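Local coordinates for LbaCas13a H328A (C2c2) (Lachnospiraceae bacterium NK4A179, PDB 5WLH), which binds a precursor CRISPR RNA and, as a Cas13a nuclease, uses such guides to target and cleave RNA, at residues M650-D655 with A863-P868; D105-D110 with K153-E158; Y458-L463 with I471-I476. All coordinates share one frame; numbering follows the deposited sequence.

Interaction 1: M650-D655 with A863-P868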
loop_
_atom_site.group_PDB
_atom_site.type_symbol
_atom_site.label_atom_id
_atom_site.label_comp_id
_atom_site.label_asym_id
_atom_site.label_seq_id
_atom_site.Cartn_x
_atom_site.Cartn_y
_atom_site.Cartn_z
ATOM N N MET A 650 -30.644 -27.408 11.905
ATOM C CA MET A 650 -31.903 -27.525 11.183
ATOM C C MET A 650 -31.823 -28.562 10.074
ATOM O O MET A 650 -32.866 -29.028 9.596
ATOM C CB MET A 650 -32.292 -26.165 10.601
ATOM C CG MET A 650 -33.631 -26.102 9.892
ATOM S SD MET A 650 -34.049 -24.400 9.454
ATOM C CE MET A 650 -33.956 -23.627 11.065
ATOM N N PHE A 651 -30.612 -28.943 9.664
ATOM C CA PHE A 651 -30.440 -29.817 8.511
ATOM C C PHE A 651 -29.561 -31.029 8.771
ATOM O O PHE A 651 -29.535 -31.935 7.931
ATOM C CB PHE A 651 -29.877 -29.015 7.325
ATOM C CG PHE A 651 -30.737 -27.839 6.950
ATOM C CD1 PHE A 651 -31.842 -28.012 6.131
ATOM C CD2 PHE A 651 -30.476 -26.575 7.451
ATOM C CE1 PHE A 651 -32.660 -26.939 5.796
ATOM C CE2 PHE A 651 -31.286 -25.497 7.119
ATOM C CZ PHE A 651 -32.381 -25.683 6.288
ATOM N N TYR A 652 -28.870 -31.099 9.909
ATOM C CA TYR A 652 -28.004 -32.227 10.199
ATOM C C TYR A 652 -28.179 -32.637 11.656
ATOM O O TYR A 652 -28.656 -31.864 12.490
ATOM C CB TYR A 652 -26.535 -31.894 9.883
ATOM C CG TYR A 652 -26.315 -31.566 8.424
ATOM C CD1 TYR A 652 -26.217 -32.575 7.471
ATOM C CD2 TYR A 652 -26.229 -30.246 7.990
ATOM C CE1 TYR A 652 -26.027 -32.276 6.130
ATOM C CE2 TYR A 652 -26.041 -29.939 6.657
ATOM C CZ TYR A 652 -25.938 -30.958 5.730
ATOM O OH TYR A 652 -25.750 -30.651 4.404
ATOM N N LYS A 653 -27.802 -33.878 11.942
ATOM C CA LYS A 653 -27.922 -34.410 13.291
ATOM C C LYS A 653 -26.897 -33.766 14.218
ATOM O O LYS A 653 -25.730 -33.596 13.852
ATOM C CB LYS A 653 -27.736 -35.926 13.269
ATOM C CG LYS A 653 -28.735 -36.641 12.363
ATOM C CD LYS A 653 -28.782 -38.140 12.639
ATOM C CE LYS A 653 -27.588 -38.860 12.020
ATOM N NZ LYS A 653 -27.641 -40.334 12.259
ATOM N N ASN A 654 -27.340 -33.435 15.438
ATOM C CA ASN A 654 -26.445 -32.834 16.423
ATOM C C ASN A 654 -25.163 -33.649 16.583
ATOM O O ASN A 654 -24.067 -33.086 16.661
ATOM C CB ASN A 654 -27.162 -32.689 17.769
ATOM C CG ASN A 654 -28.221 -31.586 17.765
ATOM O OD1 ASN A 654 -28.543 -31.017 16.724
ATOM N ND2 ASN A 654 -28.760 -31.283 18.939
ATOM N N ASP A 655 -25.277 -34.981 16.591
ATOM C CA ASP A 655 -24.111 -35.835 16.819
ATOM C C ASP A 655 -23.099 -35.722 15.685
ATOM O O ASP A 655 -21.883 -35.704 15.931
ATOM C CB ASP A 655 -24.555 -37.288 16.989
ATOM C CG ASP A 655 -25.018 -37.591 18.393
ATOM O OD1 ASP A 655 -24.728 -36.784 19.310
ATOM O OD2 ASP A 655 -25.676 -38.638 18.576
ATOM N N ALA A 863 -19.173 -37.172 4.899
ATOM C CA ALA A 863 -20.205 -37.679 3.999
ATOM C C ALA A 863 -21.603 -37.351 4.499
ATOM O O ALA A 863 -22.532 -37.234 3.691
ATOM C CB ALA A 863 -20.041 -39.193 3.820
ATOM N N PHE A 864 -21.779 -37.189 5.817
ATOM C CA PHE A 864 -23.107 -36.859 6.319
ATOM C C PHE A 864 -23.618 -35.557 5.728
ATOM O O PHE A 864 -24.837 -35.354 5.655
ATOM C CB PHE A 864 -23.120 -36.809 7.852
ATOM C CG PHE A 864 -22.463 -35.589 8.454
ATOM C CD1 PHE A 864 -23.155 -34.386 8.569
ATOM C CD2 PHE A 864 -21.175 -35.667 8.961
ATOM C CE1 PHE A 864 -22.552 -33.267 9.142
ATOM C CE2 PHE A 864 -20.573 -34.556 9.538
ATOM C CZ PHE A 864 -21.266 -33.359 9.624
ATOM N N VAL A 865 -22.709 -34.691 5.272
ATOM C CA VAL A 865 -23.092 -33.438 4.634
ATOM C C VAL A 865 -23.967 -33.690 3.412
ATOM O O VAL A 865 -24.878 -32.908 3.127
ATOM C CB VAL A 865 -21.820 -32.635 4.275
ATOM C CG1 VAL A 865 -22.135 -31.509 3.317
ATOM C CG2 VAL A 865 -21.143 -32.124 5.538
ATOM N N LEU A 866 -23.728 -34.788 2.686
ATOM C CA LEU A 866 -24.490 -35.053 1.470
ATOM C C LEU A 866 -25.947 -35.405 1.736
ATOM O O LEU A 866 -26.736 -35.416 0.788
ATOM C CB LEU A 866 -23.849 -36.183 0.664
ATOM C CG LEU A 866 -22.342 -36.093 0.402
ATOM C CD1 LEU A 866 -21.859 -37.332 -0.329
ATOM C CD2 LEU A 866 -21.995 -34.844 -0.384
ATOM N N LYS A 867 -26.336 -35.675 2.981
ATOM C CA LYS A 867 -27.693 -36.125 3.296
ATOM C C LYS A 867 -28.374 -35.203 4.303
ATOM O O LYS A 867 -28.683 -35.613 5.431
ATOM C CB LYS A 867 -27.659 -37.561 3.810
ATOM C CG LYS A 867 -27.165 -38.553 2.766
ATOM C CD LYS A 867 -28.222 -38.789 1.698
ATOM C CE LYS A 867 -27.599 -39.161 0.360
ATOM N NZ LYS A 867 -27.333 -37.957 -0.484
ATOM N N PRO A 868 -28.642 -33.954 3.923
ATOM C CA PRO A 868 -29.364 -33.061 4.829
ATOM C C PRO A 868 -30.814 -33.478 4.952
ATOM O O PRO A 868 -31.403 -34.040 4.024
ATOM C CB PRO A 868 -29.248 -31.696 4.146
ATOM C CG PRO A 868 -29.164 -32.034 2.691
ATOM C CD PRO A 868 -28.389 -33.317 2.617
#
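An edge-to-face pair of aromatic rings, Y652 with F864, and one hydroxyl-to-carbonyl hydrogen bond join the lead-in to helix 654-665 with the loop that follows helix 843-861. Surface area supports Y652 as the main element, since it supplies the largest share of the 257 Å² buried between the two segments. The ring planes stand at 77° with centroids 5.7 Å apart, and F864 directs its edge at the Y652 face in an offset arrangement. Its nearest approach is Y652 CD1 to F864 CD1, 3.7 Å. F864 reaches this place with CG lodged between the backbone N and the carbonyl carbon (chi1 75°). The other end of Y652 is fixed by OH donating to V865 O at 2.7 Å, in the carbonyl plane and on a lone pair. V865 thus contributes mainly through its backbone; its CB points away from the tyrosine segment, and the side chain touches F724 on helix 709-732. The carbonyl of F864 lies near the plane of the tyrosine ring, at the edge, with Y652 CE1 3.3 Å from F864 O; that oxygen also accepts K867 N. Of the 207 residues between the segments 96 are helical and none strand, consistent with one of the helical parts of Cas13a. P868 runs alongside Y652, pointing the same way, and its CB is 3.7 Å from Y652 CZ. Just before Y652, F651 O receives a CA-H...O contact from P868 CA at 3.3 Å. Backbone hydrogen bonds of F651 with Y869 and of M650 with H871 continue the pairing past P868. Helix 709-732 covers this layer through F716, which meets the F651 ring edge-to-face and also touches Y652.

Interaction 2: D105-D110 with K153-E158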
loop_
_atom_site.group_PDB
_atom_site.type_symbol
_atom_site.label_atom_id
_atom_site.label_comp_id
_atom_site.label_asym_id
_atom_site.label_seq_id
_atom_site.Cartn_x
_atom_site.Cartn_y
_atom_site.Cartn_z
ATOM N N ASP A 105 13.861 -14.178 -41.799
ATOM C CA ASP A 105 13.933 -14.809 -43.112
ATOM C C ASP A 105 14.990 -14.145 -43.987
ATOM O O ASP A 105 15.772 -14.831 -44.654
ATOM C CB ASP A 105 12.565 -14.765 -43.795
ATOM C CG ASP A 105 11.503 -15.532 -43.024
ATOM O OD1 ASP A 105 11.871 -16.353 -42.158
ATOM O OD2 ASP A 105 10.301 -15.309 -43.279
ATOM N N MET A 106 15.044 -12.811 -43.985
ATOM C CA MET A 106 15.965 -12.107 -44.875
ATOM C C MET A 106 17.419 -12.400 -44.528
ATOM O O MET A 106 18.261 -12.556 -45.420
ATOM C CB MET A 106 15.697 -10.603 -44.813
ATOM C CG MET A 106 14.357 -10.189 -45.376
ATOM S SD MET A 106 13.854 -8.589 -44.721
ATOM C CE MET A 106 15.179 -7.551 -45.345
ATOM N N LEU A 107 17.738 -12.476 -43.242
ATOM C CA LEU A 107 19.128 -12.578 -42.830
ATOM C C LEU A 107 19.618 -14.017 -42.720
ATOM O O LEU A 107 20.826 -14.235 -42.579
ATOM C CB LEU A 107 19.332 -11.856 -41.485
ATOM C CG LEU A 107 18.883 -10.389 -41.433
ATOM C CD1 LEU A 107 19.350 -9.709 -40.139
ATOM C CD2 LEU A 107 19.359 -9.599 -42.657
ATOM N N SER A 108 18.717 -14.996 -42.777
ATOM C CA SER A 108 19.081 -16.405 -42.682
ATOM C C SER A 108 19.210 -17.062 -44.051
ATOM O O SER A 108 19.428 -18.277 -44.132
ATOM C CB SER A 108 18.055 -17.152 -41.830
ATOM O OG SER A 108 16.761 -17.030 -42.397
ATOM N N VAL A 109 19.099 -16.272 -45.119
ATOM C CA VAL A 109 19.120 -16.785 -46.480
ATOM C C VAL A 109 20.399 -17.582 -46.761
ATOM O O VAL A 109 21.449 -17.373 -46.133
ATOM C CB VAL A 109 18.962 -15.599 -47.449
ATOM C CG1 VAL A 109 20.142 -14.644 -47.311
ATOM C CG2 VAL A 109 18.807 -16.060 -48.889
ATOM N N ASP A 110 20.295 -18.529 -47.698
ATOM C CA ASP A 110 21.430 -19.344 -48.122
ATOM C C ASP A 110 21.947 -20.194 -46.962
ATOM O O ASP A 110 23.133 -20.183 -46.634
ATOM C CB ASP A 110 22.539 -18.470 -48.715
ATOM C CG ASP A 110 23.346 -19.182 -49.789
ATOM O OD1 ASP A 110 23.126 -20.394 -50.024
ATOM O OD2 ASP A 110 24.212 -18.519 -50.398
ATOM N N LYS A 153 25.220 -6.389 -48.343
ATOM C CA LYS A 153 24.846 -4.978 -48.312
ATOM C C LYS A 153 23.527 -4.749 -49.047
ATOM O O LYS A 153 22.704 -3.927 -48.624
ATOM C CB LYS A 153 25.986 -4.146 -48.907
ATOM C CG LYS A 153 25.690 -2.681 -49.147
ATOM C CD LYS A 153 26.899 -2.020 -49.798
ATOM C CE LYS A 153 26.484 -0.884 -50.716
ATOM N NZ LYS A 153 26.982 0.431 -50.224
ATOM N N GLY A 154 23.286 -5.494 -50.130
ATOM C CA GLY A 154 22.027 -5.345 -50.840
ATOM C C GLY A 154 20.845 -5.892 -50.062
ATOM O O GLY A 154 19.738 -5.353 -50.131
ATOM N N ILE A 155 21.061 -6.965 -49.300
ATOM C CA ILE A 155 19.976 -7.526 -48.504
ATOM C C ILE A 155 19.504 -6.518 -47.463
ATOM O O ILE A 155 18.302 -6.400 -47.191
ATOM C CB ILE A 155 20.419 -8.848 -47.847
ATOM C CG1 ILE A 155 20.526 -9.956 -48.900
ATOM C CG2 ILE A 155 19.407 -9.288 -46.786
ATOM C CD1 ILE A 155 20.972 -11.285 -48.327
ATOM N N ILE A 156 20.441 -5.777 -46.865
ATOM C CA ILE A 156 20.069 -4.786 -45.862
ATOM C C ILE A 156 20.147 -3.387 -46.459
ATOM O O ILE A 156 20.580 -2.441 -45.795
ATOM C CB ILE A 156 20.940 -4.910 -44.603
ATOM C CG1 ILE A 156 22.431 -4.869 -44.957
ATOM C CG2 ILE A 156 20.602 -6.202 -43.871
ATOM C CD1 ILE A 156 23.294 -4.301 -43.844
ATOM N N SER A 157 19.715 -3.250 -47.708
ATOM C CA SER A 157 19.634 -1.965 -48.386
ATOM C C SER A 157 18.206 -1.434 -48.363
ATOM O O SER A 157 17.244 -2.166 -48.118
ATOM C CB SER A 157 20.118 -2.083 -49.837
ATOM O OG SER A 157 19.185 -2.826 -50.610
ATOM N N GLU A 158 18.080 -0.132 -48.622
ATOM C CA GLU A 158 16.755 0.458 -48.766
ATOM C C GLU A 158 15.975 -0.223 -49.880
ATOM O O GLU A 158 14.772 -0.476 -49.745
ATOM C CB GLU A 158 16.872 1.952 -49.044
ATOM C CG GLU A 158 15.526 2.626 -49.227
ATOM C CD GLU A 158 15.622 4.141 -49.200
ATOM O OE1 GLU A 158 14.584 4.815 -49.393
ATOM O OE2 GLU A 158 16.736 4.647 -48.990
#
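The flat groups where I155 meets M106 are peptide carbonyls, for neither segment contains an aromatic ring. M106 O has the methyl I155 CG2 beside it at 3.7 Å, and in return the terminal methyl M106 CE comes to 3.8 Å from I155 O. The latter oxygen has a polar partner as well, N160 ND2 from the following helix. Beyond these carbonyls the contact is aliphatic, and it is centred on I155, which gives 76 of the 191 Å² buried here. With CG1 anti to the carbonyl carbon (chi1 -72°), I155 sends its two branches to different neighbours. One ends at CD1, 3.6 Å from V109 CG1. The other, CG2, has L107 CD2 at 4.1 Å besides the carbonyl of M106. L107 CD2 is also 3.8 Å from I156 CG2, the two side chains crossing at about a right angle. An alanine at I155 would probably take the I155 CD1 methyl from V109 CG1 and open a gap beside M106 O and L107 CD2. In the fold, the end of helix 103-107, near the short, weakly bonded helix 109-112, packs on the end of helix 146-155, which gives way to helix 158-166. The setting is consistent with the helical N-terminal region of the Cas13a recognition lobe. At the second junction S157 is the N-cap residue, its OG receiving N160 N while donating to G154 O at 2.6 Å; one hydroxyl therefore links the outgoing helix to the incoming one. Helix 115-130 closes over the aliphatic cluster with F118, on L107 and I155, and Y121, on I156, while L227 of helix 218-230 packs on L107 and I156.

Interaction 3: Y458-L463 with I471-I476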
loop_
_atom_site.group_PDB
_atom_site.type_symbol
_atom_site.label_atom_id
_atom_site.label_comp_id
_atom_site.label_asym_id
_atom_site.label_seq_id
_atom_site.Cartn_x
_atom_site.Cartn_y
_atom_site.Cartn_z
ATOM N N TYR A 458 20.750 -0.671 11.759
ATOM C CA TYR A 458 21.986 -1.418 11.881
ATOM C C TYR A 458 23.069 -0.763 12.728
ATOM O O TYR A 458 24.104 -1.403 12.955
ATOM C CB TYR A 458 22.556 -1.714 10.488
ATOM C CG TYR A 458 21.581 -2.440 9.594
ATOM C CD1 TYR A 458 20.871 -3.544 10.060
ATOM C CD2 TYR A 458 21.368 -2.020 8.289
ATOM C CE1 TYR A 458 19.976 -4.216 9.251
ATOM C CE2 TYR A 458 20.469 -2.692 7.464
ATOM C CZ TYR A 458 19.776 -3.771 7.958
ATOM O OH TYR A 458 18.891 -4.444 7.161
ATOM N N ALA A 459 22.885 0.470 13.196
ATOM C CA ALA A 459 23.938 1.125 13.968
ATOM C C ALA A 459 23.415 1.707 15.277
ATOM O O ALA A 459 24.002 2.653 15.813
ATOM C CB ALA A 459 24.635 2.210 13.143
ATOM N N MET A 460 22.331 1.142 15.825
ATOM C CA MET A 460 21.745 1.627 17.071
ATOM C C MET A 460 21.460 0.465 18.014
ATOM O O MET A 460 20.496 0.497 18.768
ATOM C CB MET A 460 20.469 2.427 16.799
ATOM C CG MET A 460 20.690 3.642 15.900
ATOM S SD MET A 460 21.670 4.954 16.663
ATOM C CE MET A 460 20.537 5.581 17.909
ATOM N N ASP A 461 22.279 -0.585 17.932
ATOM C CA ASP A 461 22.117 -1.775 18.769
ATOM C C ASP A 461 21.879 -1.439 20.245
ATOM O O ASP A 461 21.048 -2.062 20.913
ATOM C CB ASP A 461 23.385 -2.623 18.626
ATOM C CG ASP A 461 23.110 -4.089 18.521
ATOM O OD1 ASP A 461 22.400 -4.628 19.398
ATOM O OD2 ASP A 461 23.640 -4.703 17.564
ATOM N N GLU A 462 22.618 -0.482 20.785
ATOM C CA GLU A 462 22.582 -0.271 22.229
ATOM C C GLU A 462 21.363 0.520 22.685
ATOM O O GLU A 462 21.266 0.863 23.869
ATOM C CB GLU A 462 23.895 0.380 22.679
ATOM C CG GLU A 462 25.099 -0.308 22.036
ATOM C CD GLU A 462 26.342 -0.376 22.908
ATOM O OE1 GLU A 462 27.073 -1.386 22.834
ATOM O OE2 GLU A 462 26.606 0.581 23.657
ATOM N N LEU A 463 20.424 0.817 21.784
ATOM C CA LEU A 463 19.090 1.205 22.233
ATOM C C LEU A 463 18.414 0.068 22.989
ATOM O O LEU A 463 17.545 0.318 23.830
ATOM C CB LEU A 463 18.218 1.616 21.049
ATOM C CG LEU A 463 18.581 2.890 20.287
ATOM C CD1 LEU A 463 17.586 3.148 19.153
ATOM C CD2 LEU A 463 18.620 4.087 21.231
ATOM N N ILE A 471 26.829 3.585 26.881
ATOM C CA ILE A 471 26.489 3.018 25.585
ATOM C C ILE A 471 27.017 3.929 24.486
ATOM O O ILE A 471 27.375 5.085 24.720
ATOM C CB ILE A 471 24.976 2.810 25.408
ATOM C CG1 ILE A 471 24.212 4.093 25.710
ATOM C CG2 ILE A 471 24.484 1.651 26.282
ATOM C CD1 ILE A 471 22.716 3.984 25.404
ATOM N N GLU A 472 27.083 3.375 23.279
ATOM C CA GLU A 472 27.524 4.105 22.096
ATOM C C GLU A 472 26.508 3.891 20.984
ATOM O O GLU A 472 26.233 2.749 20.600
ATOM C CB GLU A 472 28.911 3.645 21.641
ATOM C CG GLU A 472 29.423 4.377 20.406
ATOM C CD GLU A 472 30.850 3.985 20.027
ATOM O OE1 GLU A 472 31.468 3.178 20.758
ATOM O OE2 GLU A 472 31.353 4.494 18.998
ATOM N N LEU A 473 25.971 4.983 20.460
ATOM C CA LEU A 473 25.037 4.916 19.345
ATOM C C LEU A 473 25.731 5.352 18.059
ATOM O O LEU A 473 26.637 6.191 18.072
ATOM C CB LEU A 473 23.815 5.795 19.625
ATOM C CG LEU A 473 22.842 5.287 20.701
ATOM C CD1 LEU A 473 22.497 3.836 20.433
ATOM C CD2 LEU A 473 23.394 5.472 22.121
ATOM N N GLY A 474 25.310 4.763 16.941
ATOM C CA GLY A 474 25.845 5.150 15.659
ATOM C C GLY A 474 27.035 4.344 15.207
ATOM O O GLY A 474 27.725 4.763 14.275
ATOM N N LYS A 475 27.343 3.239 15.880
ATOM C CA LYS A 475 28.406 2.345 15.449
ATOM C C LYS A 475 27.743 1.147 14.799
ATOM O O LYS A 475 26.772 0.603 15.340
ATOM C CB LYS A 475 29.303 1.907 16.614
ATOM C CG LYS A 475 28.617 1.157 17.721
ATOM C CD LYS A 475 29.626 0.255 18.452
ATOM C CE LYS A 475 29.405 0.276 19.953
ATOM N NZ LYS A 475 27.972 0.093 20.283
ATOM N N ILE A 476 28.247 0.754 13.632
ATOM C CA ILE A 476 27.578 -0.282 12.856
ATOM C C ILE A 476 27.738 -1.626 13.551
ATOM O O ILE A 476 28.857 -2.026 13.911
ATOM C CB ILE A 476 28.131 -0.324 11.423
ATOM C CG1 ILE A 476 27.935 1.041 10.759
ATOM C CG2 ILE A 476 27.455 -1.478 10.636
ATOM C CD1 ILE A 476 28.418 1.110 9.325
HETATM O O HOH W 1 25.196 -0.570 17.123
HETATM O O HOH W 2 24.439 1.151 19.303
#
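The segments run antiparallel, A459 beside I476 and E462 beside I471, and G474 N donates to A459 O at 2.7 Å, nearly along the C=O axis though bent at the hydrogen (135°). G474 has a positive phi of 92°, where a CB would jam against the preceding carbonyl oxygen. Two waters extend the link, each accepting from one backbone N and donating to one carbonyl: D461 N to K475 O, and E462 N to E472 O. E462 divides its carboxylate: OE2 takes E472 N at 2.9 Å from above the carboxylate plane, and OE1 makes a salt bridge with K475 NZ at 3.1 Å. K468 is a second cation on OE1, and K475 NZ also donates to E472 O, so the lysine is gripped twice. On the apolar side, M460 CE rests 3.6 Å from L473 CG, the side chains at about a right angle, while L473 CD1 meets L463 CD2 at 4.0 Å. L473 also touches I1168 and Y1174. Strand 470-472 pairs parallel with strand 1166-1169, and M460 touches Y609, which directly follows an R-X4-H sequence; the arrangement is consistent with the interface of the two HEPN nuclease domains of Cas13a.

In the fold
The three contacts are remote from one another and come in series along the chain, interaction 2 first, then 3, then 1. Their centres are about 75 Å (1 and 2), 63 Å (1 and 3) and 66 Å (2 and 3) apart, and by nearest atoms no two come within about 48 Å. Interactions 1 and 3 each approach the bound RNA to about 9 Å at the nearest atom, against about 18 Å for interaction 2. Interactions 1 and 2 join helix ends and loops in outlying helical regions, whereas interaction 3, whose centre is about 30 Å from the centre of the chain, involves a strand and probably adjoins the HEPN nuclease site.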